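Long-range contacts in aspartate aminotransferase, cytoplasmic (Schizosaccharomyces pombe 972h-, PDB 6JPK), which transfers the amino group of L-aspartate to 2-oxoglutarate with the help of pyridoxal 5'-phosphate, giving oxaloacetate and L-glutamate: residues Ser105-Gly110 with Cys250-Lys255; His130-Asn135 with Glu179-Leu184; Gly194-Arg199 with Gln352-Phe357; Met257-Glu262 with Arg301-Ile306; Lys342-Trp347 with Ala404-Pro409. The protein carries 1 engineered substitution. All coordinates share one frame; numbering follows the deposited sequence. Where two conformers were deposited one is given.

Contact 1. Residues Ser105-Gly110 with Cys250-Lys255; sequences SVSGTG and CQSFAK. With PO4 (phosphate ion), chain C.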
# COMPACT_ATOMS: atom_id res chain seq x y z
N SER A 105 -3.77 6.62 -3.10
CA SER A 105 -3.96 5.23 -2.73
C SER A 105 -2.88 4.37 -3.36
O SER A 105 -2.13 4.81 -4.25
CB SER A 105 -5.35 4.73 -3.17
OG SER A 105 -5.51 4.91 -4.57
N VAL A 106 -2.80 3.12 -2.91
CA VAL A 106 -1.90 2.14 -3.50
C VAL A 106 -2.56 1.69 -4.80
O VAL A 106 -3.16 0.61 -4.87
CB VAL A 106 -1.63 0.96 -2.55
CG1 VAL A 106 -0.60 0.01 -3.15
CG2 VAL A 106 -1.16 1.47 -1.19
N SER A 107 -2.48 2.55 -5.82
CA SER A 107 -3.05 2.35 -7.15
C SER A 107 -4.56 2.15 -7.11
O SER A 107 -5.22 2.49 -6.11
CB SER A 107 -2.38 1.17 -7.85
OG SER A 107 -2.29 1.39 -9.26
N GLY A 108 -5.12 1.62 -8.20
CA GLY A 108 -6.57 1.48 -8.29
C GLY A 108 -7.14 0.49 -7.28
O GLY A 108 -8.23 0.70 -6.74
N THR A 109 -6.42 -0.60 -7.02
CA THR A 109 -6.94 -1.59 -6.07
C THR A 109 -7.06 -0.99 -4.68
O THR A 109 -8.08 -1.17 -4.00
CB THR A 109 -6.05 -2.83 -6.05
OG1 THR A 109 -6.00 -3.38 -7.37
CG2 THR A 109 -6.63 -3.88 -5.10
N GLY A 110 -6.03 -0.27 -4.23
CA GLY A 110 -6.09 0.40 -2.94
C GLY A 110 -7.16 1.47 -2.88
O GLY A 110 -7.78 1.67 -1.83
N CYS A 250 -12.68 5.68 -8.18
CA CYS A 250 -11.41 5.00 -7.92
C CYS A 250 -10.55 5.07 -9.18
O CYS A 250 -10.93 4.52 -10.22
CB CYS A 250 -11.63 3.55 -7.50
SG CYS A 250 -12.76 3.38 -6.10
N GLN A 251 -9.39 5.71 -9.08
CA GLN A 251 -8.59 6.12 -10.23
C GLN A 251 -7.22 5.47 -10.15
O GLN A 251 -6.59 5.48 -9.09
CB GLN A 251 -8.46 7.64 -10.27
CG GLN A 251 -7.51 8.22 -11.29
CD GLN A 251 -7.35 9.73 -11.09
OE1 GLN A 251 -7.40 10.21 -9.95
NE2 GLN A 251 -7.22 10.48 -12.18
N SER A 252 -6.77 4.90 -11.26
CA SER A 252 -5.46 4.29 -11.35
C SER A 252 -4.64 4.97 -12.44
O SER A 252 -5.17 5.29 -13.51
CB SER A 252 -5.56 2.77 -11.65
OG SER A 252 -4.30 2.21 -11.93
N PHE A 253 -3.35 5.16 -12.17
CA PHE A 253 -2.41 5.60 -13.19
C PHE A 253 -1.50 4.46 -13.65
O PHE A 253 -0.50 4.71 -14.32
CB PHE A 253 -1.58 6.79 -12.69
CG PHE A 253 -2.39 8.03 -12.48
CD1 PHE A 253 -3.05 8.26 -11.28
CD2 PHE A 253 -2.51 8.97 -13.49
CE1 PHE A 253 -3.81 9.40 -11.08
CE2 PHE A 253 -3.27 10.10 -13.30
CZ PHE A 253 -3.93 10.32 -12.09
N ALA A 254 -1.85 3.22 -13.28
CA ALA A 254 -1.01 2.08 -13.61
C ALA A 254 -0.82 1.94 -15.11
O ALA A 254 0.31 1.75 -15.59
CB ALA A 254 -1.62 0.80 -13.02
N LYS A 255 -1.91 2.01 -15.87
CA LYS A 255 -1.81 1.83 -17.32
C LYS A 255 -1.60 3.14 -18.07
O LYS A 255 -0.78 3.19 -18.99
CB LYS A 255 -3.07 1.12 -17.84
CG LYS A 255 -3.57 -0.05 -16.95
CD LYS A 255 -3.03 -1.39 -17.35
CE LYS A 255 -3.85 -2.57 -16.78
NZ LYS A 255 -3.74 -2.81 -15.30
P PO4 C . -4.13 -1.30 -10.11
O1 PO4 C . -4.36 -1.74 -8.67
O2 PO4 C . -4.11 0.21 -10.23
O3 PO4 C . -2.81 -1.89 -10.56
O4 PO4 C . -5.22 -1.81 -11.02

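Contact 2. Residues His130-Asn135 with Glu179-Leu184; sequences HVYISN and EGSIFL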
# COMPACT_ATOMS: atom_id res chain seq x y z
N HIS A 130 -26.55 -4.03 -0.86
CA HIS A 130 -25.58 -4.87 -1.56
C HIS A 130 -24.85 -4.04 -2.61
O HIS A 130 -25.32 -2.98 -3.02
CB HIS A 130 -26.26 -6.07 -2.23
CG HIS A 130 -27.03 -6.95 -1.29
ND1 HIS A 130 -27.75 -8.04 -1.74
CD2 HIS A 130 -27.18 -6.92 0.05
CE1 HIS A 130 -28.33 -8.63 -0.70
NE2 HIS A 130 -28.00 -7.97 0.39
N VAL A 131 -23.71 -4.56 -3.07
CA VAL A 131 -22.97 -3.94 -4.17
C VAL A 131 -23.18 -4.78 -5.42
O VAL A 131 -23.16 -6.02 -5.37
CB VAL A 131 -21.47 -3.75 -3.86
CG1 VAL A 131 -20.77 -5.08 -3.55
CG2 VAL A 131 -20.76 -3.04 -5.04
N TYR A 132 -23.40 -4.10 -6.55
CA TYR A 132 -23.63 -4.73 -7.84
C TYR A 132 -22.43 -4.47 -8.74
O TYR A 132 -22.04 -3.32 -8.95
CB TYR A 132 -24.91 -4.20 -8.50
CG TYR A 132 -26.19 -4.77 -7.93
CD1 TYR A 132 -26.61 -4.41 -6.65
CD2 TYR A 132 -26.98 -5.65 -8.67
CE1 TYR A 132 -27.78 -4.92 -6.12
CE2 TYR A 132 -28.15 -6.17 -8.15
CZ TYR A 132 -28.54 -5.80 -6.87
OH TYR A 132 -29.71 -6.30 -6.33
N ILE A 133 -21.87 -5.55 -9.29
CA ILE A 133 -20.73 -5.50 -10.19
C ILE A 133 -21.12 -6.17 -11.50
O ILE A 133 -22.04 -6.98 -11.56
CB ILE A 133 -19.51 -6.20 -9.57
CG1 ILE A 133 -19.74 -7.72 -9.55
CG2 ILE A 133 -19.26 -5.69 -8.16
CD1 ILE A 133 -18.65 -8.49 -8.85
N SER A 134 -20.42 -5.81 -12.58
CA SER A 134 -20.80 -6.33 -13.88
C SER A 134 -20.48 -7.82 -13.98
O SER A 134 -19.55 -8.33 -13.33
CB SER A 134 -20.10 -5.56 -15.01
OG SER A 134 -18.69 -5.78 -15.01
N ASN A 135 -21.27 -8.53 -14.78
CA ASN A 135 -21.01 -9.93 -15.08
C ASN A 135 -20.63 -10.06 -16.55
O ASN A 135 -21.51 -10.01 -17.42
CB ASN A 135 -22.24 -10.78 -14.76
CG ASN A 135 -21.96 -12.27 -14.86
OD1 ASN A 135 -20.82 -12.69 -15.05
ND2 ASN A 135 -23.01 -13.08 -14.74
N GLU A 179 -33.78 -0.18 -3.70
CA GLU A 179 -33.37 1.22 -3.72
C GLU A 179 -32.13 1.42 -2.86
O GLU A 179 -31.99 0.82 -1.79
CB GLU A 179 -34.51 2.11 -3.22
CG GLU A 179 -35.67 2.24 -4.20
CD GLU A 179 -36.60 3.42 -3.87
OE1 GLU A 179 -37.12 4.05 -4.82
OE2 GLU A 179 -36.80 3.71 -2.66
N GLY A 180 -31.22 2.26 -3.34
CA GLY A 180 -30.02 2.54 -2.59
C GLY A 180 -28.99 1.45 -2.61
O GLY A 180 -28.11 1.43 -1.74
N SER A 181 -29.07 0.53 -3.57
CA SER A 181 -27.98 -0.41 -3.77
C SER A 181 -26.75 0.32 -4.31
O SER A 181 -26.83 1.44 -4.83
CB SER A 181 -28.38 -1.53 -4.74
OG SER A 181 -29.48 -2.27 -4.23
N ILE A 182 -25.59 -0.31 -4.18
CA ILE A 182 -24.33 0.24 -4.64
C ILE A 182 -24.02 -0.36 -6.00
O ILE A 182 -24.07 -1.58 -6.17
CB ILE A 182 -23.20 -0.07 -3.65
CG1 ILE A 182 -23.59 0.39 -2.24
CG2 ILE A 182 -21.88 0.53 -4.13
CD1 ILE A 182 -23.01 -0.50 -1.15
N PHE A 183 -23.70 0.49 -6.98
CA PHE A 183 -23.39 0.03 -8.32
C PHE A 183 -21.97 0.43 -8.68
O PHE A 183 -21.62 1.62 -8.62
CB PHE A 183 -24.39 0.55 -9.36
CG PHE A 183 -25.58 -0.36 -9.54
CD1 PHE A 183 -26.62 -0.35 -8.62
CD2 PHE A 183 -25.64 -1.24 -10.61
CE1 PHE A 183 -27.70 -1.20 -8.76
CE2 PHE A 183 -26.72 -2.09 -10.76
CZ PHE A 183 -27.76 -2.07 -9.83
N LEU A 184 -21.16 -0.56 -9.02
CA LEU A 184 -19.76 -0.38 -9.39
C LEU A 184 -19.69 -0.33 -10.91
O LEU A 184 -19.92 -1.35 -11.58
CB LEU A 184 -18.90 -1.52 -8.83
CG LEU A 184 -17.51 -1.23 -8.29
CD1 LEU A 184 -16.71 -2.54 -8.17
CD2 LEU A 184 -16.75 -0.20 -9.12
O HOH W 1 -29.07 -4.11 -2.23
O HOH W 2 -18.33 -3.79 -11.93

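Contact 3. Residues Gly194-Arg199 with Gln352-Phe357; sequences GIDPTR and QQIGMF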
# COMPACT_ATOMS: atom_id res chain seq x y z
N GLY A 194 -14.03 -5.29 -22.86
CA GLY A 194 -13.68 -4.23 -23.78
C GLY A 194 -14.85 -3.45 -24.35
O GLY A 194 -14.62 -2.43 -25.02
N ILE A 195 -16.10 -3.88 -24.14
CA ILE A 195 -17.24 -3.22 -24.75
C ILE A 195 -17.89 -2.31 -23.71
O ILE A 195 -18.17 -2.74 -22.58
CB ILE A 195 -18.24 -4.23 -25.36
CG1 ILE A 195 -19.29 -3.51 -26.23
CG2 ILE A 195 -18.93 -5.14 -24.31
CD1 ILE A 195 -18.71 -2.88 -27.49
N ASP A 196 -18.08 -1.02 -24.09
CA ASP A 196 -18.65 0.06 -23.30
C ASP A 196 -20.06 0.43 -23.77
O ASP A 196 -20.38 0.27 -24.96
CB ASP A 196 -17.78 1.32 -23.38
CG ASP A 196 -16.39 1.10 -22.84
OD1 ASP A 196 -16.19 0.08 -22.13
OD2 ASP A 196 -15.50 1.94 -23.11
N PRO A 197 -20.90 0.94 -22.88
CA PRO A 197 -22.18 1.50 -23.33
C PRO A 197 -21.93 2.70 -24.23
O PRO A 197 -20.95 3.43 -24.05
CB PRO A 197 -22.88 1.93 -22.03
CG PRO A 197 -22.12 1.25 -20.92
CD PRO A 197 -20.71 1.05 -21.43
N THR A 198 -22.82 2.90 -25.20
CA THR A 198 -22.84 4.16 -25.93
C THR A 198 -23.25 5.30 -25.00
O THR A 198 -23.82 5.09 -23.93
CB THR A 198 -23.82 4.13 -27.10
OG1 THR A 198 -25.15 4.00 -26.58
CG2 THR A 198 -23.53 2.97 -28.00
N ARG A 199 -23.01 6.54 -25.46
CA ARG A 199 -23.46 7.69 -24.69
C ARG A 199 -24.96 7.66 -24.47
O ARG A 199 -25.44 7.91 -23.36
CB ARG A 199 -23.02 8.99 -25.37
CG ARG A 199 -21.50 9.15 -25.29
CD ARG A 199 -21.04 10.51 -25.73
NE ARG A 199 -19.59 10.62 -25.63
CZ ARG A 199 -18.91 11.73 -25.93
NH1 ARG A 199 -19.55 12.80 -26.35
NH2 ARG A 199 -17.59 11.75 -25.79
N GLN A 352 -15.07 -2.89 -32.21
CA GLN A 352 -16.01 -2.06 -31.46
C GLN A 352 -15.64 -1.96 -29.99
O GLN A 352 -16.00 -0.98 -29.33
CB GLN A 352 -17.44 -2.61 -31.60
CG GLN A 352 -18.03 -2.37 -32.98
CD GLN A 352 -19.23 -3.25 -33.26
OE1 GLN A 352 -19.44 -4.27 -32.60
NE2 GLN A 352 -20.01 -2.87 -34.25
N GLN A 353 -14.91 -2.94 -29.48
CA GLN A 353 -14.33 -2.88 -28.15
C GLN A 353 -13.16 -1.90 -28.11
O GLN A 353 -12.60 -1.50 -29.14
CB GLN A 353 -13.87 -4.28 -27.72
CG GLN A 353 -15.02 -5.29 -27.57
CD GLN A 353 -14.52 -6.73 -27.59
OE1 GLN A 353 -13.32 -6.97 -27.69
NE2 GLN A 353 -15.43 -7.69 -27.49
N ILE A 354 -12.76 -1.54 -26.89
CA ILE A 354 -11.71 -0.54 -26.68
C ILE A 354 -10.90 -0.93 -25.46
O ILE A 354 -11.39 -1.60 -24.54
CB ILE A 354 -12.33 0.87 -26.54
CG1 ILE A 354 -11.28 1.97 -26.74
CG2 ILE A 354 -13.01 1.03 -25.18
CD1 ILE A 354 -11.90 3.34 -26.99
N GLY A 355 -9.64 -0.49 -25.43
CA GLY A 355 -8.75 -0.84 -24.33
C GLY A 355 -7.96 -2.10 -24.63
O GLY A 355 -8.02 -2.67 -25.72
N MET A 356 -7.21 -2.56 -23.63
CA MET A 356 -6.29 -3.64 -23.93
C MET A 356 -6.86 -5.03 -23.67
O MET A 356 -6.16 -6.01 -23.91
CB MET A 356 -4.97 -3.46 -23.18
CG MET A 356 -5.00 -3.67 -21.68
SD MET A 356 -3.27 -3.58 -21.12
CE MET A 356 -2.73 -5.24 -21.41
N PHE A 357 -8.12 -5.15 -23.22
CA PHE A 357 -8.75 -6.45 -23.05
C PHE A 357 -9.90 -6.63 -24.03
O PHE A 357 -10.59 -5.67 -24.39
CB PHE A 357 -9.25 -6.65 -21.61
CG PHE A 357 -8.17 -6.58 -20.59
CD1 PHE A 357 -7.19 -7.57 -20.52
CD2 PHE A 357 -8.10 -5.52 -19.70
CE1 PHE A 357 -6.18 -7.51 -19.59
CE2 PHE A 357 -7.09 -5.45 -18.75
CZ PHE A 357 -6.12 -6.45 -18.69
O HOH W 3 -16.46 -0.16 -26.55

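Contact 4. Residues Met257-Glu262 with Arg301-Ile306; sequences MGLYGE and RIAAEI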
# COMPACT_ATOMS: atom_id res chain seq x y z
N MET A 257 -0.12 5.89 -17.26
CA MET A 257 1.26 6.37 -17.14
C MET A 257 2.27 5.22 -17.06
O MET A 257 3.47 5.48 -16.87
CB MET A 257 1.41 7.29 -15.94
CG MET A 257 0.69 8.62 -16.11
SD MET A 257 1.08 9.71 -14.73
CE MET A 257 0.18 11.21 -15.24
N GLY A 258 1.81 3.98 -17.21
CA GLY A 258 2.73 2.85 -17.14
C GLY A 258 3.41 2.71 -15.80
O GLY A 258 4.52 2.17 -15.73
N LEU A 259 2.79 3.19 -14.73
CA LEU A 259 3.40 3.19 -13.41
C LEU A 259 3.12 1.91 -12.61
O LEU A 259 3.59 1.80 -11.48
CB LEU A 259 2.93 4.41 -12.61
CG LEU A 259 3.54 5.75 -13.07
CD1 LEU A 259 2.87 6.93 -12.36
CD2 LEU A 259 5.04 5.76 -12.79
N TYR A 260 2.35 0.97 -13.18
CA TYR A 260 2.02 -0.36 -12.65
C TYR A 260 2.53 -0.64 -11.23
O TYR A 260 1.78 -0.48 -10.26
CB TYR A 260 2.56 -1.44 -13.59
CG TYR A 260 1.98 -1.34 -15.00
CD1 TYR A 260 0.67 -1.73 -15.26
CD2 TYR A 260 2.74 -0.82 -16.05
CE1 TYR A 260 0.13 -1.62 -16.54
CE2 TYR A 260 2.21 -0.70 -17.33
CZ TYR A 260 0.91 -1.11 -17.56
OH TYR A 260 0.37 -0.99 -18.82
N GLY A 261 3.80 -1.04 -11.13
CA GLY A 261 4.41 -1.47 -9.88
C GLY A 261 4.77 -0.38 -8.89
O GLY A 261 5.10 -0.70 -7.74
N GLU A 262 4.75 0.89 -9.30
CA GLU A 262 4.92 1.96 -8.33
C GLU A 262 3.65 2.26 -7.54
O GLU A 262 3.73 2.98 -6.55
CB GLU A 262 5.43 3.24 -9.03
CG GLU A 262 6.55 2.99 -10.07
CD GLU A 262 7.81 2.30 -9.50
OE1 GLU A 262 7.94 2.15 -8.25
OE2 GLU A 262 8.69 1.90 -10.31
N ARG A 301 5.05 11.67 -7.25
CA ARG A 301 5.86 12.80 -7.69
C ARG A 301 5.93 12.85 -9.21
O ARG A 301 5.85 13.92 -9.81
CB ARG A 301 7.27 12.73 -7.08
CG ARG A 301 7.33 12.97 -5.58
CD ARG A 301 8.79 12.96 -5.05
NE ARG A 301 9.47 11.72 -5.40
CZ ARG A 301 9.87 10.78 -4.53
NH1 ARG A 301 9.69 10.94 -3.21
NH2 ARG A 301 10.47 9.69 -4.98
N ILE A 302 6.06 11.69 -9.85
CA ILE A 302 6.17 11.65 -11.30
C ILE A 302 4.88 12.12 -11.95
O ILE A 302 4.89 12.98 -12.83
CB ILE A 302 6.55 10.23 -11.77
CG1 ILE A 302 8.01 9.93 -11.44
CG2 ILE A 302 6.29 10.05 -13.26
CD1 ILE A 302 8.38 8.46 -11.67
N ALA A 303 3.75 11.57 -11.48
CA ALA A 303 2.45 11.93 -12.02
C ALA A 303 2.15 13.40 -11.80
O ALA A 303 1.65 14.09 -12.70
CB ALA A 303 1.36 11.05 -11.39
N ALA A 304 2.45 13.92 -10.60
CA ALA A 304 2.22 15.34 -10.35
C ALA A 304 3.09 16.19 -11.27
O ALA A 304 2.65 17.24 -11.75
CB ALA A 304 2.51 15.68 -8.89
N GLU A 305 4.31 15.74 -11.56
CA GLU A 305 5.18 16.53 -12.43
C GLU A 305 4.57 16.65 -13.82
O GLU A 305 4.49 17.75 -14.39
CB GLU A 305 6.58 15.91 -12.49
CG GLU A 305 7.63 16.84 -13.02
CD GLU A 305 7.88 18.04 -12.09
OE1 GLU A 305 7.64 17.93 -10.85
OE2 GLU A 305 8.31 19.09 -12.60
N ILE A 306 4.12 15.52 -14.38
CA ILE A 306 3.45 15.54 -15.68
C ILE A 306 2.21 16.42 -15.65
O ILE A 306 2.04 17.32 -16.48
CB ILE A 306 3.10 14.10 -16.11
CG1 ILE A 306 4.38 13.30 -16.40
CG2 ILE A 306 2.17 14.12 -17.31
CD1 ILE A 306 4.11 11.85 -16.82

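Contact 5. Residues Lys342-Trp347 with Ala404-Pro409; sequences KTPGSW and AVRELP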
# COMPACT_ATOMS: atom_id res chain seq x y z
N LYS A 342 -12.53 -15.41 -43.89
CA LYS A 342 -13.94 -15.79 -43.92
C LYS A 342 -14.31 -16.67 -42.72
O LYS A 342 -15.12 -17.60 -42.84
CB LYS A 342 -14.31 -16.49 -45.23
CG LYS A 342 -14.06 -15.67 -46.50
CD LYS A 342 -14.11 -16.59 -47.72
CE LYS A 342 -14.01 -15.81 -49.03
NZ LYS A 342 -15.30 -15.18 -49.40
N THR A 343 -13.72 -16.38 -41.57
CA THR A 343 -14.03 -17.14 -40.36
C THR A 343 -15.52 -17.02 -40.05
O THR A 343 -16.07 -15.91 -40.08
CB THR A 343 -13.19 -16.63 -39.18
OG1 THR A 343 -11.80 -16.64 -39.54
CG2 THR A 343 -13.39 -17.51 -37.96
N PRO A 344 -16.21 -18.13 -39.78
CA PRO A 344 -17.65 -18.04 -39.47
C PRO A 344 -17.92 -17.11 -38.31
O PRO A 344 -17.13 -17.03 -37.36
CB PRO A 344 -18.02 -19.49 -39.13
CG PRO A 344 -17.01 -20.33 -39.86
CD PRO A 344 -15.73 -19.52 -39.83
N GLY A 345 -19.04 -16.40 -38.39
CA GLY A 345 -19.43 -15.46 -37.36
C GLY A 345 -19.05 -14.04 -37.72
O GLY A 345 -18.37 -13.77 -38.71
N SER A 346 -19.50 -13.11 -36.89
CA SER A 346 -19.18 -11.70 -37.07
C SER A 346 -18.06 -11.31 -36.12
O SER A 346 -17.99 -11.79 -34.99
CB SER A 346 -20.40 -10.82 -36.83
OG SER A 346 -20.85 -10.95 -35.49
N TRP A 347 -17.16 -10.45 -36.60
CA TRP A 347 -15.93 -10.14 -35.88
C TRP A 347 -15.80 -8.65 -35.63
O TRP A 347 -14.75 -8.20 -35.15
CB TRP A 347 -14.73 -10.72 -36.64
CG TRP A 347 -14.85 -12.21 -36.66
CD1 TRP A 347 -15.31 -12.99 -37.69
CD2 TRP A 347 -14.60 -13.09 -35.56
NE1 TRP A 347 -15.33 -14.32 -37.30
CE2 TRP A 347 -14.90 -14.40 -36.00
CE3 TRP A 347 -14.13 -12.91 -34.25
CZ2 TRP A 347 -14.76 -15.52 -35.17
CZ3 TRP A 347 -13.99 -14.01 -33.43
CH2 TRP A 347 -14.30 -15.30 -33.89
N ALA A 404 -9.61 -22.75 -35.14
CA ALA A 404 -10.35 -23.20 -33.96
C ALA A 404 -11.86 -23.06 -34.18
O ALA A 404 -12.63 -23.98 -33.87
CB ALA A 404 -9.91 -22.41 -32.73
N VAL A 405 -12.30 -21.92 -34.70
CA VAL A 405 -13.73 -21.70 -34.90
C VAL A 405 -14.29 -22.63 -35.98
O VAL A 405 -15.38 -23.18 -35.83
CB VAL A 405 -13.99 -20.22 -35.22
CG1 VAL A 405 -15.43 -20.01 -35.73
CG2 VAL A 405 -13.71 -19.38 -33.99
N ARG A 406 -13.55 -22.81 -37.08
CA ARG A 406 -14.01 -23.70 -38.14
C ARG A 406 -14.05 -25.14 -37.67
O ARG A 406 -14.94 -25.91 -38.07
CB ARG A 406 -13.10 -23.58 -39.36
CG ARG A 406 -13.29 -22.32 -40.16
CD ARG A 406 -12.23 -22.22 -41.23
NE ARG A 406 -12.41 -21.04 -42.09
CZ ARG A 406 -13.24 -21.00 -43.12
NH1 ARG A 406 -13.99 -22.06 -43.40
NH2 ARG A 406 -13.34 -19.91 -43.87
N GLU A 407 -13.08 -25.55 -36.86
CA GLU A 407 -12.98 -26.94 -36.44
C GLU A 407 -13.99 -27.28 -35.35
O GLU A 407 -14.50 -28.41 -35.32
CB GLU A 407 -11.56 -27.22 -35.97
CG GLU A 407 -11.31 -28.63 -35.44
CD GLU A 407 -11.40 -29.70 -36.51
OE1 GLU A 407 -11.45 -29.37 -37.72
OE2 GLU A 407 -11.44 -30.90 -36.13
N LEU A 408 -14.31 -26.33 -34.47
CA LEU A 408 -15.09 -26.59 -33.26
C LEU A 408 -16.25 -25.61 -33.14
O LEU A 408 -16.31 -24.82 -32.19
CB LEU A 408 -14.21 -26.52 -32.02
CG LEU A 408 -12.93 -27.36 -31.94
CD1 LEU A 408 -12.20 -27.11 -30.62
CD2 LEU A 408 -13.24 -28.83 -32.11
N PRO A 409 -17.22 -25.65 -34.07
CA PRO A 409 -18.41 -24.81 -33.91
C PRO A 409 -19.22 -25.22 -32.69
O PRO A 409 -19.28 -26.40 -32.33
CB PRO A 409 -19.20 -25.05 -35.20
CG PRO A 409 -18.31 -25.87 -36.10
CD PRO A 409 -17.34 -26.57 -35.21

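Contact 1. Residues Ser105-Gly110 with Cys250-Lys255
S252 holds OG anti to its backbone N (chi1 171°), while S107 sits off any staggered position, and these torsions leave the two hydroxyls 3.4 Å apart (S107 OG to S252 OG) beside a phosphate ion. S252 OG donates to PO4 O2 at 2.6 Å and accepts from A254 N at 3.0 Å, an ST turn that steadies the hydroxyl. G108 N reaches the same phosphate oxygen at 2.7 Å, and T109 N reaches PO4 O1 at 2.9 Å. The S107 OG to PO4 O2 approach is too short to be taken literally. An alanine in place of S252 would probably leave PO4 O2 and A254 N each without one partner. R263 of the same chain and Y70 of the second subunit also bond the phosphate, consistent with the cofactor phosphate cup of this aminotransferase family. G108 N lies 3.7 Å from S252 CB. The phosphate thus meets the N-terminal end of helix 107-127 and the end of strand 247-252, with strand 264-270 running between strands 100-106 and 247-252.

Contact 2. Residues His130-Asn135 with Glu179-Leu184
Three backbone hydrogen bonds join H130-Y132 to I182-L184 in parallel register. I182 N donates to H130 O, Y132 N to I182 O at 2.6 Å, and L184 N to Y132 O at 2.9 Å, the last nearly straight at 173°. V131 CA adds a C-H...O contact of 3.3 Å to I182 O. Water links the ends of the ladder: one molecule joins H130 N to S181 OG, whose stronger tie is to P178, and another joins S134 N to L184 O. The aromatic contact lies on the face of Y132 and F183. Their planes are only 10° apart, but the rings are slid so far that they barely overlap, with centroids 4.7 Å apart. Y132 CB sits over the face of F183 instead, a CH-pi contact of 3.7 Å to the ring centroid. The other face is aliphatic. V131 CG2, anti to its backbone N, meets I182 CG2 at 3.9 Å, and I133 CG2 lies 4.1 Å from L184 CD1. W145 of helix 140-147 packs on V131 and L184, and I119 of helix 107-127 on I182. Strands 131-135 and 182-186 lie adjacent and parallel in the mixed sheet, helix-covered as in fold type I large domains.

Contact 3. Residues Gly194-Arg199 with Gln352-Phe357
G194 O accepts the backbone N of I354 at 2.8 Å, and a water adds a weak second bond to the same oxygen. Q353 CA also presses on it, a C-H...O contact of 3.2 Å. The two loops meet where, in this fold type I family, the large domain faces the small one. The water extends the link, accepting from D196 N and donating to Q352 O at 2.9 Å. G194 lies deep in the interface with positive phi, and a side chain on it would collide with F357 O and crowd Q353 CB. I195 holds CG1 anti to its backbone N (chi1 -169°), and CD1 at the tip of that branch approaches Q352 O to 3.8 Å. Q353 fixes its amide with S358 and F359, while its CG lies against I195 CB at 4.0 Å. The ring of F357 packs on N191 and R383, both probably aspartate-binding residues. The carboxylate of D196 is held by the backbone N atoms of A189 and H190, and its OD2 touches I354 CG2 at 3.4 Å, the side chains crossing at about a right angle.

Contact 4. Residues Met257-Glu262 with Arg301-Ile306
M257 opens the contact by running its extended side chain straight at helix 297-308. CG is anti to the carbonyl carbon (chi1 -69°), and SD comes 3.6 Å from A303 CB, while CE goes on to I306 CG2 at 4.1 Å. W316 of helix 310-340 lies against both M257 and I306. An alanine in place of M257 would probably open a gap beside A303 and I306 and deprive W316 of a packing partner. Two residues on, L259 makes a looser contact, its CD2 4.4 Å from I302 CD1 and its CD1 4.5 Å from A303 CB. Y260 turns from the helix to meet Y70 of the second subunit edge-to-face. E262 N then donates to L259 O at 2.6 Å, closing the short 3-10 turn. E262 also bonds H68 of the second subunit, and R301 forms a salt bridge with E262 of that subunit. The apolar seam itself is buried within one subunit and ties helix 297-308 to the loop after K255, the probable cofactor-bearing lysine of this homodimeric enzyme.

Contact 5. Residues Lys342-Trp347 with Ala404-Pro409
V405 on the C-terminal helix 394-407 faces T343, P344 and W347 of the loop that leaves helix 310-340 through a Schellman motif at K342. Its CG1 is anti to the backbone N (chi1 168°), which sends one methyl to the T343-P344 link and the other to the indole. CG1 lies 3.8 Å from P344 O and 4.1 Å from P344 CD, while CG2 meets the edge of W347 at CH2, 4.1 Å away and near the ring plane. T343 turns CG2 anti to its own backbone N, and this methyl lies 3.9 Å from V405 CB, the side chains crossing at about a right angle. R406 is extended from CG to NE. Its CG packs on P344 CD at 3.7 Å, and the same proline carbon lies over one face of the guanidinium, towards its rim. N402, within the helix, bonds both T343 OG1 and R406 NE, and L341 O takes R406 NH2, which fixes the rotation of the guanidinium. K342 O is also close to NH2, but the angle is too poor for a hydrogen bond. R163 makes a cation-pi contact with W347. The indole is also held from its own segment: NE1 donates to T343 O at 3.3 Å, the oxygen lying in the ring plane while NE1 stands above the carbonyl plane.

Contacts 1 and 4 are neighbours, with centres 11 Å apart. A254 O and Y260 N, 3.3 Å apart, form a probable hydrogen bond, and both contacts touch the second subunit. Contact 2 belongs to the same sheet as contact 1, with centres 20 Å apart, and is nested within the chain loop that contact 1 closes. Contact 1 holds the phosphate and K255, the probable cofactor lysine, whose side chain is about 8 Å from that of M257 in contact 4. F357 of contact 3 lies beside N191 and R383, probable aspartate-binding residues. Contact 5 is remote: its centre is about 38 Å from that of contact 1, though its nearest atoms come within about 6 Å of contact 3.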